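Local coordinates for 50S ribosomal protein L16 arginine hydroxylase (Escherichia coli, PDB 4CCL), which catalyses the iron- and 2-oxoglutarate-dependent 3-hydroxylation of an arginine in ribosomal protein uL16, and works as a homodimer, at the interface of chains A and B. Numbering follows the deposited sequence. Chains: chain A/B, 50S ribosomal protein L16 arginine hydroxylase.

Contact 1: the interface of chains A and B. Residues chain A 128-129, 204-208; chain B 224-227.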
# COMPACT_ATOMS: atom_id res chain seq x y z
N GLN A 128 -18.28 13.03 -5.65
CA GLN A 128 -17.69 13.21 -4.33
C GLN A 128 -16.85 14.48 -4.26
O GLN A 128 -16.16 14.73 -3.27
CB GLN A 128 -16.87 11.99 -3.91
CG GLN A 128 -17.38 11.35 -2.64
CD GLN A 128 -18.75 10.74 -2.82
OE1 GLN A 128 -18.96 9.89 -3.69
NE2 GLN A 128 -19.71 11.17 -2.00
N TYR A 129 -16.88 15.28 -5.33
CA TYR A 129 -16.11 16.51 -5.39
C TYR A 129 -16.99 17.75 -5.55
O TYR A 129 -18.08 17.67 -6.12
CB TYR A 129 -15.11 16.44 -6.54
CG TYR A 129 -14.24 15.21 -6.53
CD1 TYR A 129 -13.37 14.96 -5.48
CD2 TYR A 129 -14.28 14.30 -7.58
CE1 TYR A 129 -12.58 13.83 -5.46
CE2 TYR A 129 -13.48 13.17 -7.57
CZ TYR A 129 -12.63 12.94 -6.51
OH TYR A 129 -11.84 11.82 -6.50
N ALA A 204 -10.29 16.06 -3.69
CA ALA A 204 -9.86 15.72 -2.34
C ALA A 204 -9.48 14.25 -2.26
O ALA A 204 -10.14 13.39 -2.85
CB ALA A 204 -10.96 16.04 -1.35
N PRO A 205 -8.40 13.95 -1.53
CA PRO A 205 -8.02 12.56 -1.30
C PRO A 205 -8.91 11.93 -0.23
O PRO A 205 -9.32 12.64 0.69
CB PRO A 205 -6.58 12.68 -0.78
CG PRO A 205 -6.54 14.02 -0.13
CD PRO A 205 -7.43 14.90 -0.96
N ASN A 206 -9.21 10.65 -0.35
CA ASN A 206 -9.78 9.93 0.78
C ASN A 206 -8.66 9.20 1.52
O ASN A 206 -7.51 9.24 1.09
CB ASN A 206 -10.91 8.98 0.35
CG ASN A 206 -10.50 8.02 -0.75
OD1 ASN A 206 -9.32 7.72 -0.92
ND2 ASN A 206 -11.48 7.54 -1.50
N THR A 207 -8.98 8.55 2.63
CA THR A 207 -7.94 7.96 3.48
C THR A 207 -7.20 6.83 2.77
O THR A 207 -5.98 6.68 2.91
CB THR A 207 -8.52 7.45 4.81
OG1 THR A 207 -9.33 8.47 5.40
CG2 THR A 207 -7.40 7.09 5.77
N ARG A 208 -7.95 6.05 1.99
CA ARG A 208 -7.41 4.93 1.23
C ARG A 208 -6.30 5.35 0.28
O ARG A 208 -5.26 4.69 0.18
CB ARG A 208 -8.54 4.27 0.44
CG ARG A 208 -8.11 3.29 -0.62
CD ARG A 208 -9.27 2.98 -1.53
NE ARG A 208 -10.51 2.82 -0.78
CZ ARG A 208 -11.71 3.20 -1.20
NH1 ARG A 208 -11.85 3.78 -2.39
NH2 ARG A 208 -12.78 3.01 -0.44
N GLY B 224 -11.66 2.99 4.30
CA GLY B 224 -11.13 4.34 4.30
C GLY B 224 -11.58 5.18 3.12
O GLY B 224 -10.78 5.90 2.52
N GLY B 225 -12.86 5.09 2.78
CA GLY B 225 -13.39 5.78 1.62
C GLY B 225 -13.89 7.18 1.92
O GLY B 225 -14.47 7.84 1.05
N ASN B 226 -13.66 7.64 3.15
CA ASN B 226 -14.08 8.97 3.56
C ASN B 226 -13.15 10.06 3.03
O ASN B 226 -11.94 10.01 3.24
CB ASN B 226 -14.19 9.05 5.08
CG ASN B 226 -12.86 8.82 5.77
OD1 ASN B 226 -12.09 7.95 5.37
ND2 ASN B 226 -12.58 9.61 6.80
N TYR B 227 -13.73 11.04 2.35
CA TYR B 227 -12.95 12.12 1.74
C TYR B 227 -12.59 13.25 2.69
O TYR B 227 -13.33 13.56 3.62
CB TYR B 227 -13.66 12.66 0.50
CG TYR B 227 -13.64 11.70 -0.66
CD1 TYR B 227 -14.52 10.64 -0.72
CD2 TYR B 227 -12.72 11.85 -1.69
CE1 TYR B 227 -14.50 9.75 -1.78
CE2 TYR B 227 -12.69 10.97 -2.75
CZ TYR B 227 -13.58 9.92 -2.79
OH TYR B 227 -13.56 9.04 -3.84

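Contact 2: the interface of chains A and B. Residues chain A 215, 218-219, 222-224; chain B 208, 211-212.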
# COMPACT_ATOMS: atom_id res chain seq x y z
N ALA A 215 2.23 4.27 1.39
CA ALA A 215 2.82 2.94 1.44
C ALA A 215 3.80 2.72 0.29
O ALA A 215 4.92 2.24 0.49
CB ALA A 215 1.73 1.87 1.42
N VAL A 218 6.89 4.63 0.86
CA VAL A 218 7.69 3.95 1.86
C VAL A 218 8.49 2.81 1.23
O VAL A 218 9.66 2.61 1.56
CB VAL A 218 6.81 3.42 3.03
CG1 VAL A 218 7.59 2.42 3.88
CG2 VAL A 218 6.30 4.57 3.88
N LEU A 219 7.86 2.08 0.31
CA LEU A 219 8.57 1.01 -0.39
C LEU A 219 9.70 1.55 -1.26
O LEU A 219 10.79 0.99 -1.30
CB LEU A 219 7.61 0.19 -1.27
CG LEU A 219 6.44 -0.53 -0.60
CD1 LEU A 219 5.92 -1.64 -1.50
CD2 LEU A 219 6.84 -1.08 0.75
N GLU A 222 12.53 2.85 0.45
CA GLU A 222 12.77 1.72 1.36
C GLU A 222 12.96 2.15 2.81
O GLU A 222 14.00 1.92 3.42
CB GLU A 222 13.89 0.78 0.87
CG GLU A 222 15.23 1.43 0.55
CD GLU A 222 16.22 0.46 -0.06
OE1 GLU A 222 16.24 -0.72 0.38
OE2 GLU A 222 16.96 0.86 -0.98
N LEU A 223 11.92 2.78 3.35
CA LEU A 223 11.94 3.27 4.72
C LEU A 223 11.24 2.28 5.64
O LEU A 223 10.71 1.28 5.17
CB LEU A 223 11.26 4.64 4.80
CG LEU A 223 11.76 5.69 3.80
CD1 LEU A 223 10.99 6.99 3.95
CD2 LEU A 223 13.25 5.93 3.96
N GLY A 224 11.23 2.58 6.94
CA GLY A 224 10.61 1.69 7.91
C GLY A 224 11.22 0.30 7.91
O GLY A 224 10.51 -0.70 8.01
N ARG B 208 7.67 -1.26 7.18
CA ARG B 208 7.39 -1.29 5.75
C ARG B 208 6.37 -2.37 5.39
O ARG B 208 5.36 -2.09 4.73
CB ARG B 208 8.71 -1.50 4.99
CG ARG B 208 8.57 -2.10 3.61
CD ARG B 208 9.83 -1.88 2.77
NE ARG B 208 10.98 -2.67 3.21
CZ ARG B 208 12.05 -2.18 3.82
NH1 ARG B 208 12.13 -0.88 4.08
NH2 ARG B 208 13.04 -2.98 4.18
N ILE B 211 2.72 -1.47 7.18
CA ILE B 211 2.01 -0.43 6.44
C ILE B 211 1.63 -0.85 5.01
O ILE B 211 0.54 -0.54 4.54
CB ILE B 211 2.78 0.91 6.48
CG1 ILE B 211 1.86 2.09 6.14
CG2 ILE B 211 4.02 0.86 5.59
CD1 ILE B 211 2.44 3.44 6.51
N SER B 212 2.51 -1.59 4.33
CA SER B 212 2.19 -2.10 2.99
C SER B 212 1.02 -3.09 3.03
O SER B 212 0.02 -2.92 2.31
CB SER B 212 3.40 -2.78 2.35
OG SER B 212 3.08 -3.28 1.07

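Contact 1: the interface of chains A and B
B:Tyr227 pushes its ring between A:Asn206 and A:Gln128, and this clamp is the tightly packed half of the contact. On one face CB of A:Asn206 sits over the middle of the ring, 3.9 Å from the centroid of B:Tyr227, a CH-pi contact. The opposite face meets the aliphatic part of A:Gln128, whose CG comes within 3.4 Å of CE1 of B:Tyr227 nearer the rim. At the ring's edge, in its plane, lies the carbonyl O of A:Ala204, 3.2 Å from CD2 of B:Tyr227, where the slightly positive ring hydrogens may suit an oxygen. A:Tyr129 adds a looser touch from its hydroxyl end. Tyrosine fits here because a broad flat face can be gripped from both sides while 107 Å² of its surface is hidden. A:Asn206 and B:Tyr227 also pair as an antiparallel beta bridge, which sets the two backbones alongside each other.

Towards the start of helix 207-220 the packing thins and polar bonds take over. The hydroxyl OG1 of A:Thr207 gives a 2.8 Å hydrogen bond to the side-chain amide oxygen OD1 of B:Asn226, arriving 33° out of the carbonyl plane. With OG1 anti to the carbonyl carbon (chi1 -49°), the hydroxyl is turned towards that amide. Next to it, the backbone N of A:Arg208 donates to O of B:Gly224 at 2.9 Å, using an N-H of the helix's first turn. The guanidinium of A:Arg208 merely brushes B:Gly225, its NH2 3.5 Å from CA of that glycine. Together the ring clamp and the bonds at the helix start fasten the segment after helix 207-220 of one subunit to the catalytic-domain side of the other, helping hold the homodimer.

Contact 2: the interface of chains A and B
Helix 207-220 of this JmjC-family 2-oxoglutarate oxygenase meets its counterpart from the other subunit here, the start of the B helix lying against the end of the A helix and the loop beyond it. B:Arg208 joins the two. Its backbone N, in the first turn of its helix, donates a fairly straight hydrogen bond to O of A:Gly224 at 3.0 Å. Its guanidinium NH1 donates to O of A:Leu223 at 2.8 Å; this bond is bent at the hydrogen, and its donor stands above the carbonyl plane of A:Leu223, 51° out of it. CG lies anti to the backbone N (chi1 156°), and a bend at chi3 (71°) turns the guanidinium back towards the A loop.

Between these two polar ends, the methylene stretch of B:Arg208 lies across A:Leu219, whose CD2 methyl approaches CG of the arginine to 3.5 Å. Arginine suits the place because its long chain offers carbon to a leucine and N-H groups to a loop carbonyl. An alanine here would probably leave O of A:Leu223 without its guanidinium partner and open a gap beside the CD2 methyl of A:Leu219. The carboxylate of A:Glu222 is not in contact, with OE1 5.5 Å from NH2 of B:Arg208, yet the opposite charges may favour each other at long range.

Further along, the helices meet through small groups. A:Ala215 turns its CB towards O of B:Ile211, 4.1 Å away, where a short side chain probably allows the backbones to come near. B:Ser212, also compact, borders A:Leu219, its CB 4.2 Å from the leucine CD2.

The centres of contact 1 and contact 2 lie about 21 Å apart on one two-fold symmetric interface, and both draw on helix 207-220 and the loop that follows it. Position 208 and position 224 appear in each with the chains exchanged, so the backbone pairing in contact 1 is the symmetry twin of that in contact 2. The descriptions therefore show complementary portions of a repeated junction: contact 1 adds A:Gln128 and A:Tyr129 of the JmjC region, contact 2 the mid-helix residues A:Ala215 and B:Ile211. Because each contact has its twin, the arrangement is likely to tie the subunits together at both ends of the helix pair.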